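Local coordinates for putative transcriptional regulator TRANSCRIPTION REGULATOR protein (Rhizobium meliloti, PDB 5NLA) that binds the second messenger c-di-GMP and activates transcription, as an AraC-like regulator, to control extracellular polysaccharide production, at residues R254-I259 with Q286-S291; N262-D267 with L303-A308. One frame throughout, in Å; residues are numbered along the deposited sequence.

Contact 1. Residues R254-I259 with Q286-S291; sequences RAHRYI and QLFEPS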
ATOM      1  N   ARG A 254     -12.658   5.042  -2.239  1.00 70.03           N
ATOM      2  CA  ARG A 254     -13.816   5.944  -2.207  1.00 72.88           C
ATOM      3  C   ARG A 254     -14.747   5.673  -1.029  1.00 72.05           C
ATOM      4  O   ARG A 254     -15.258   6.616  -0.433  1.00 73.77           O
ATOM      5  CB  ARG A 254     -14.576   5.934  -3.540  1.00 75.07           C
ATOM      6  CG  ARG A 254     -13.889   6.791  -4.593  1.00 77.45           C
ATOM      7  CD  ARG A 254     -14.661   6.877  -5.890  1.00 81.89           C
ATOM      8  NE  ARG A 254     -14.734   5.559  -6.523  1.00 84.63           N
ATOM      9  CZ  ARG A 254     -15.848   4.936  -6.927  1.00 86.84           C
ATOM     10  NH1 ARG A 254     -17.056   5.501  -6.816  1.00 89.75           N
ATOM     11  NH2 ARG A 254     -15.745   3.725  -7.474  1.00 86.32           N
ATOM     12  N   ALA A 255     -14.931   4.397  -0.690  1.00 69.31           N
ATOM     13  CA  ALA A 255     -15.725   3.980   0.471  1.00 70.29           C
ATOM     14  C   ALA A 255     -15.076   4.367   1.802  1.00 71.57           C
ATOM     15  O   ALA A 255     -15.735   4.939   2.675  1.00 71.61           O
ATOM     16  CB  ALA A 255     -15.952   2.480   0.441  1.00 69.04           C
ATOM     17  N   HIS A 256     -13.790   4.046   1.956  1.00 69.90           N
ATOM     18  CA  HIS A 256     -13.059   4.416   3.173  1.00 70.35           C
ATOM     19  C   HIS A 256     -13.019   5.935   3.410  1.00 73.16           C
ATOM     20  O   HIS A 256     -13.054   6.383   4.571  1.00 73.39           O
ATOM     21  CB  HIS A 256     -11.634   3.842   3.176  1.00 66.54           C
ATOM     22  CG  HIS A 256     -11.551   2.410   3.610  1.00 64.97           C
ATOM     23  ND1 HIS A 256     -10.467   1.614   3.321  1.00 62.07           N
ATOM     24  CD2 HIS A 256     -12.410   1.629   4.306  1.00 66.39           C
ATOM     25  CE1 HIS A 256     -10.651   0.411   3.827  1.00 62.61           C
ATOM     26  NE2 HIS A 256     -11.823   0.393   4.430  1.00 65.91           N
ATOM     27  N   ARG A 257     -12.961   6.706   2.319  1.00 74.33           N
ATOM     28  CA  ARG A 257     -12.984   8.165   2.389  1.00 78.34           C
ATOM     29  C   ARG A 257     -14.365   8.674   2.764  1.00 82.34           C
ATOM     30  O   ARG A 257     -14.500   9.502   3.671  1.00 84.71           O
ATOM     31  CB  ARG A 257     -12.574   8.797   1.057  1.00 79.16           C
ATOM     32  CG  ARG A 257     -12.404  10.312   1.136  1.00 82.90           C
ATOM     33  CD  ARG A 257     -11.955  10.915  -0.178  1.00 84.41           C
ATOM     34  NE  ARG A 257     -12.878  10.616  -1.270  1.00 87.16           N
ATOM     35  CZ  ARG A 257     -12.639  10.873  -2.555  1.00 91.90           C
ATOM     36  NH1 ARG A 257     -11.500  11.454  -2.933  1.00 94.97           N
ATOM     37  NH2 ARG A 257     -13.542  10.544  -3.480  1.00 93.36           N
ATOM     38  N   TYR A 258     -15.383   8.196   2.049  1.00 82.77           N
ATOM     39  CA  TYR A 258     -16.759   8.576   2.342  1.00 84.07           C
ATOM     40  C   TYR A 258     -17.024   8.386   3.829  1.00 83.44           C
ATOM     41  O   TYR A 258     -17.411   9.321   4.509  1.00 86.62           O
ATOM     42  CB  TYR A 258     -17.753   7.770   1.509  1.00 85.89           C
ATOM     43  CG  TYR A 258     -19.161   8.248   1.713  1.00 92.61           C
ATOM     44  CD1 TYR A 258     -19.661   9.321   0.983  1.00 95.66           C
ATOM     45  CD2 TYR A 258     -19.985   7.654   2.667  1.00 95.51           C
ATOM     46  CE1 TYR A 258     -20.948   9.782   1.190  1.00100.15           C
ATOM     47  CE2 TYR A 258     -21.272   8.108   2.887  1.00 99.92           C
ATOM     48  CZ  TYR A 258     -21.762   9.171   2.150  1.00103.10           C
ATOM     49  OH  TYR A 258     -23.060   9.610   2.390  1.00106.81           O
ATOM     50  N   ILE A 259     -16.766   7.182   4.324  1.00 81.85           N
ATOM     51  CA  ILE A 259     -16.910   6.865   5.745  1.00 84.02           C
ATOM     52  C   ILE A 259     -16.142   7.828   6.633  1.00 84.81           C
ATOM     53  O   ILE A 259     -16.692   8.305   7.619  1.00 91.08           O
ATOM     54  CB  ILE A 259     -16.508   5.400   6.056  1.00 82.95           C
ATOM     55  CG1 ILE A 259     -17.619   4.456   5.582  1.00 83.25           C
ATOM     56  CG2 ILE A 259     -16.243   5.175   7.550  1.00 84.52           C
ATOM     57  CD1 ILE A 259     -17.209   3.000   5.521  1.00 82.07           C
ATOM     58  N   GLN A 286     -19.117  -7.314  -0.104  1.00 74.20           N
ATOM     59  CA  GLN A 286     -17.887  -7.956  -0.590  1.00 73.98           C
ATOM     60  C   GLN A 286     -16.632  -7.227  -0.172  1.00 72.00           C
ATOM     61  O   GLN A 286     -15.694  -7.855   0.330  1.00 72.10           O
ATOM     62  CB  GLN A 286     -17.858  -8.069  -2.107  1.00 74.85           C
ATOM     63  CG  GLN A 286     -18.677  -9.206  -2.642  1.00 78.47           C
ATOM     64  CD  GLN A 286     -18.585  -9.280  -4.135  1.00 79.22           C
ATOM     65  OE1 GLN A 286     -19.550  -8.991  -4.835  1.00 82.37           O
ATOM     66  NE2 GLN A 286     -17.414  -9.641  -4.637  1.00 79.25           N
ATOM     67  N   LEU A 287     -16.607  -5.915  -0.397  1.00 71.24           N
ATOM     68  CA  LEU A 287     -15.436  -5.112  -0.045  1.00 69.84           C
ATOM     69  C   LEU A 287     -15.114  -5.196   1.435  1.00 72.20           C
ATOM     70  O   LEU A 287     -13.934  -5.193   1.797  1.00 72.81           O
ATOM     71  CB  LEU A 287     -15.613  -3.650  -0.453  1.00 69.18           C
ATOM     72  CG  LEU A 287     -15.636  -3.416  -1.966  1.00 69.14           C
ATOM     73  CD1 LEU A 287     -16.175  -2.041  -2.326  1.00 70.10           C
ATOM     74  CD2 LEU A 287     -14.257  -3.617  -2.577  1.00 67.37           C
ATOM     75  N   PHE A 288     -16.149  -5.311   2.276  1.00 75.58           N
ATOM     76  CA  PHE A 288     -15.985  -5.288   3.724  1.00 77.91           C
ATOM     77  C   PHE A 288     -16.046  -6.650   4.424  1.00 81.75           C
ATOM     78  O   PHE A 288     -15.997  -6.700   5.654  1.00 83.40           O
ATOM     79  CB  PHE A 288     -16.982  -4.288   4.328  1.00 80.87           C
ATOM     80  CG  PHE A 288     -16.612  -2.859   4.067  1.00 80.69           C
ATOM     81  CD1 PHE A 288     -16.898  -2.262   2.847  1.00 80.60           C
ATOM     82  CD2 PHE A 288     -15.920  -2.122   5.021  1.00 81.89           C
ATOM     83  CE1 PHE A 288     -16.528  -0.952   2.590  1.00 80.81           C
ATOM     84  CE2 PHE A 288     -15.540  -0.811   4.772  1.00 81.41           C
ATOM     85  CZ  PHE A 288     -15.847  -0.223   3.555  1.00 81.32           C
ATOM     86  N   GLU A 289     -16.103  -7.748   3.665  1.00 86.87           N
ATOM     87  CA  GLU A 289     -16.137  -9.104   4.258  1.00 93.98           C
ATOM     88  C   GLU A 289     -14.791  -9.536   4.892  1.00 95.23           C
ATOM     89  O   GLU A 289     -14.787 -10.296   5.858  1.00 99.99           O
ATOM     90  CB  GLU A 289     -16.661 -10.146   3.239  1.00 97.44           C
ATOM     91  CG  GLU A 289     -16.731 -11.607   3.703  1.00102.36           C
ATOM     92  CD  GLU A 289     -17.660 -11.850   4.892  1.00111.14           C
ATOM     93  OE1 GLU A 289     -17.408 -11.314   5.997  1.00115.10           O
ATOM     94  OE2 GLU A 289     -18.646 -12.610   4.736  1.00119.07           O
ATOM     95  N   PRO A 290     -13.652  -9.070   4.354  1.00 94.05           N
ATOM     96  CA  PRO A 290     -12.379  -9.247   5.054  1.00 94.41           C
ATOM     97  C   PRO A 290     -12.281  -8.628   6.453  1.00 95.54           C
ATOM     98  O   PRO A 290     -11.620  -9.205   7.315  1.00101.56           O
ATOM     99  CB  PRO A 290     -11.386  -8.567   4.117  1.00 93.81           C
ATOM    100  CG  PRO A 290     -11.944  -8.858   2.766  1.00 93.92           C
ATOM    101  CD  PRO A 290     -13.430  -8.703   2.942  1.00 95.10           C
ATOM    102  N   SER A 291     -12.920  -7.482   6.675  1.00 93.93           N
ATOM    103  CA  SER A 291     -12.862  -6.786   7.967  1.00 94.02           C
ATOM    104  C   SER A 291     -14.195  -6.817   8.735  1.00 96.63           C
ATOM    105  O   SER A 291     -14.583  -5.830   9.366  1.00 99.37           O
ATOM    106  CB  SER A 291     -12.405  -5.340   7.743  1.00 92.99           C
ATOM    107  OG  SER A 291     -13.402  -4.573   7.086  1.00 92.58           O
TER

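Contact 2. Residues N262-D267 with L303-A308; sequences NLNSGD and LLQAYA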
ATOM      1  N   ASN A 262     -17.959  11.278   6.619  1.00 98.83           N
ATOM      2  CA  ASN A 262     -19.324  11.274   7.125  1.00103.11           C
ATOM      3  C   ASN A 262     -19.499  10.325   8.316  1.00105.21           C
ATOM      4  O   ASN A 262     -20.574   9.738   8.503  1.00106.55           O
ATOM      5  CB  ASN A 262     -20.260  10.899   5.980  1.00103.57           C
ATOM      6  CG  ASN A 262     -19.935  11.656   4.704  1.00102.67           C
ATOM      7  OD1 ASN A 262     -19.966  12.888   4.675  1.00104.02           O
ATOM      8  ND2 ASN A 262     -19.594  10.921   3.653  1.00 98.16           N
ATOM      9  N   LEU A 263     -18.456  10.214   9.137  1.00105.28           N
ATOM     10  CA  LEU A 263     -18.442   9.284  10.265  1.00108.07           C
ATOM     11  C   LEU A 263     -19.432   9.735  11.344  1.00115.58           C
ATOM     12  O   LEU A 263     -20.179   8.920  11.897  1.00118.39           O
ATOM     13  CB  LEU A 263     -17.020   9.184  10.838  1.00105.96           C
ATOM     14  CG  LEU A 263     -16.648   8.096  11.856  1.00106.76           C
ATOM     15  CD1 LEU A 263     -17.154   8.428  13.252  1.00112.14           C
ATOM     16  CD2 LEU A 263     -17.125   6.713  11.422  1.00105.73           C
ATOM     17  N   ASN A 264     -19.435  11.039  11.618  1.00120.21           N
ATOM     18  CA  ASN A 264     -20.287  11.641  12.644  1.00124.00           C
ATOM     19  C   ASN A 264     -21.725  11.874  12.185  1.00129.30           C
ATOM     20  O   ASN A 264     -22.592  12.175  13.009  1.00135.60           O
ATOM     21  CB  ASN A 264     -19.663  12.947  13.113  1.00124.98           C
ATOM     22  CG  ASN A 264     -18.291  12.735  13.707  1.00124.47           C
ATOM     23  OD1 ASN A 264     -17.275  12.838  13.014  1.00119.66           O
ATOM     24  ND2 ASN A 264     -18.257  12.382  14.985  1.00128.40           N
ATOM     25  N   SER A 265     -21.972  11.758  10.878  1.00129.22           N
ATOM     26  CA  SER A 265     -23.330  11.715  10.333  1.00131.82           C
ATOM     27  C   SER A 265     -24.030  10.425  10.787  1.00133.63           C
ATOM     28  O   SER A 265     -23.787   9.354  10.231  1.00131.64           O
ATOM     29  CB  SER A 265     -23.289  11.804   8.799  1.00129.92           C
ATOM     30  OG  SER A 265     -24.577  11.673   8.229  1.00132.35           O
ATOM     31  N   GLY A 266     -24.895  10.541  11.798  1.00138.82           N
ATOM     32  CA  GLY A 266     -25.632   9.398  12.370  1.00140.37           C
ATOM     33  C   GLY A 266     -26.551   8.635  11.420  1.00141.01           C
ATOM     34  O   GLY A 266     -26.976   7.518  11.736  1.00142.73           O
ATOM     35  N   ASP A 267     -26.869   9.247  10.275  1.00139.93           N
ATOM     36  CA  ASP A 267     -27.501   8.556   9.131  1.00138.32           C
ATOM     37  C   ASP A 267     -26.492   7.849   8.181  1.00130.75           C
ATOM     38  O   ASP A 267     -26.825   7.532   7.032  1.00127.46           O
ATOM     39  CB  ASP A 267     -28.395   9.539   8.345  1.00141.28           C
ATOM     40  CG  ASP A 267     -27.617  10.719   7.757  1.00141.34           C
ATOM     41  OD1 ASP A 267     -26.629  10.500   7.013  1.00139.69           O
ATOM     42  OD2 ASP A 267     -27.985  11.872   8.062  1.00142.55           O
ATOM     43  N   LEU A 303     -15.837   3.831  17.500  1.00118.36           N
ATOM     44  CA  LEU A 303     -15.262   3.473  18.794  1.00122.17           C
ATOM     45  C   LEU A 303     -13.936   4.195  18.984  1.00122.79           C
ATOM     46  O   LEU A 303     -13.711   4.790  20.038  1.00126.45           O
ATOM     47  CB  LEU A 303     -15.087   1.953  18.939  1.00122.34           C
ATOM     48  CG  LEU A 303     -14.802   1.416  20.357  1.00126.56           C
ATOM     49  CD1 LEU A 303     -15.539   0.103  20.614  1.00126.58           C
ATOM     50  CD2 LEU A 303     -13.304   1.261  20.634  1.00125.99           C
ATOM     51  N   LEU A 304     -13.197   4.325  17.900  1.00118.77           N
ATOM     52  CA  LEU A 304     -11.939   5.020  17.955  1.00119.47           C
ATOM     53  C   LEU A 304     -12.079   6.527  17.905  1.00120.45           C
ATOM     54  O   LEU A 304     -11.236   7.229  18.422  1.00121.50           O
ATOM     55  CB  LEU A 304     -11.007   4.505  16.880  1.00117.22           C
ATOM     56  CG  LEU A 304     -10.456   3.216  17.464  1.00118.37           C
ATOM     57  CD1 LEU A 304      -9.458   2.518  16.564  1.00112.93           C
ATOM     58  CD2 LEU A 304      -9.845   3.533  18.812  1.00121.50           C
ATOM     59  N   GLN A 305     -13.126   7.049  17.295  1.00121.87           N
ATOM     60  CA  GLN A 305     -13.240   8.489  17.285  1.00125.77           C
ATOM     61  C   GLN A 305     -13.420   8.913  18.720  1.00132.99           C
ATOM     62  O   GLN A 305     -12.840   9.883  19.175  1.00136.81           O
ATOM     63  CB  GLN A 305     -14.424   8.969  16.461  1.00125.41           C
ATOM     64  CG  GLN A 305     -14.324  10.436  16.077  1.00125.22           C
ATOM     65  CD  GLN A 305     -15.522  10.938  15.300  1.00124.94           C
ATOM     66  OE1 GLN A 305     -16.651  10.513  15.527  1.00125.44           O
ATOM     67  NE2 GLN A 305     -15.282  11.860  14.384  1.00122.27           N
ATOM     68  N   ALA A 306     -14.234   8.158  19.443  1.00136.83           N
ATOM     69  CA  ALA A 306     -14.517   8.427  20.845  1.00142.74           C
ATOM     70  C   ALA A 306     -13.281   8.297  21.710  1.00145.58           C
ATOM     71  O   ALA A 306     -13.101   9.024  22.663  1.00147.98           O
ATOM     72  CB  ALA A 306     -15.632   7.529  21.346  1.00144.37           C
ATOM     73  N   TYR A 307     -12.426   7.346  21.381  1.00145.89           N
ATOM     74  CA  TYR A 307     -11.201   7.131  22.118  1.00150.62           C
ATOM     75  C   TYR A 307     -10.313   8.355  22.016  1.00151.14           C
ATOM     76  O   TYR A 307     -10.249   9.006  20.980  1.00146.57           O
ATOM     77  CB  TYR A 307     -10.482   5.982  21.491  1.00151.73           C
ATOM     78  CG  TYR A 307      -9.879   5.018  22.446  1.00155.97           C
ATOM     79  CD1 TYR A 307      -8.765   5.350  23.172  1.00156.64           C
ATOM     80  CD2 TYR A 307     -10.404   3.748  22.583  1.00159.25           C
ATOM     81  CE1 TYR A 307      -8.194   4.445  24.034  1.00159.58           C
ATOM     82  CE2 TYR A 307      -9.842   2.835  23.441  1.00161.48           C
ATOM     83  CZ  TYR A 307      -8.738   3.191  24.163  1.00161.46           C
ATOM     84  OH  TYR A 307      -8.170   2.283  25.018  1.00162.95           O
ATOM     85  N   ALA A 308      -9.608   8.627  23.109  1.00157.72           N
ATOM     86  CA  ALA A 308      -8.743   9.799  23.317  1.00159.36           C
ATOM     87  C   ALA A 308      -9.528  11.113  23.265  1.00158.50           C
ATOM     88  O   ALA A 308      -9.028  12.137  22.811  1.00152.36           O
ATOM     89  CB  ALA A 308      -7.511   9.817  22.410  1.00156.32           C
TER

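Contact 1. Residues R254-I259 with Q286-S291
Phe288 forms a buried, largely apolar and aromatic contact with Ala255, His256 and Ile259, where helix 251-261 packs against the C-terminal end of helix 281-288. As in other AraC-family proteins, 281-288 is probably the recognition helix of the first helix-turn-helix motif, with 270-275 before it and 251-261 as the supporting helix. With its CG beside the backbone N (chi1 -73°), Phe288 sends its ring across to the neighbouring helix, and the far end of the ring does the touching. Ala255 CB lies at the ring edge, near its plane, 4.1 Å from Phe288 CE1. The His256 and Phe288 rings slide past each other obliquely, centroids 5.6 Å apart and planes at 88°, with His256 NE2 3.9 Å from Phe288 CE2. His256 ND1 is hydrogen-bonded to Asp122, which ties helix 251-261 to a residue just ahead of strand 124-129. Tyr297, on helix 294-306, meets Phe288 edge-to-face. Cut back to an alanine here, the Phe288 side chain would probably leave a gap between the two helices, and the imidazole and Tyr297 would lose the ring they both touch. The side chains of Ile259 and Phe288 come from opposite directions, Ile259 CD1 ending 4.0 Å from Phe288 CZ.

Contact 2. Residues N262-D267 with L303-A308
Asn264 and Gln305 pair through their side-chain amides, each offering its oxygen to the other's nitrogen. The stronger bond runs from Gln305 NE2 to Asn264 OD1, 2.6 Å long and practically straight at 178°. Its donor sits in the carbonyl plane of Asn264, on a lone pair of OD1, and the acceptor in turn lies in the amide plane of Gln305. The return bond, from Asn264 ND2 to Gln305 OE1, is bent and weak. The two amide planes are turned 31° from each other, so the pair is not quite flat. Gln305 gets there by running out extended, its CG anti to the backbone N (chi1 -162°). It comes from helix 294-306, probably the linker helix of an AraC-type DNA-binding domain, while Asn264 belongs to the loop leading into the first helix-turn-helix. Leu263 brings its CD1 up to the Gln305 amide, nearest to OE1, the two side chains coming from opposite directions. The carbonyl oxygen of Leu263 is hydrogen-bonded to Arg302 NE, a second tie from loop to helix. Asn264 and Gln305 are both exposed; the pair itself relies on directional hydrogen bonding between neutral groups, which probably helps to hold both amides in their rotation, chiefly through the straight bond.

In the fold
Contact 1 is core and contact 2 lies nearer the surface; their centres are 16 Å apart, and they work on neighbouring elements of one helical region. Helix 251-261 supplies the first partner of contact 1, and the loop that leaves it supplies that of contact 2. The second partners come from helices 281-288 and 294-306, which follow each other in the chain. Helix 294-306 thus serves at both ends, with Tyr297 against the aromatic cluster of contact 1 and Gln305 in contact 2. The chemistry changes with depth: apolar and aromatic surfaces meet inside, whereas exposed amides exchange hydrogen bonds at the helix's far end.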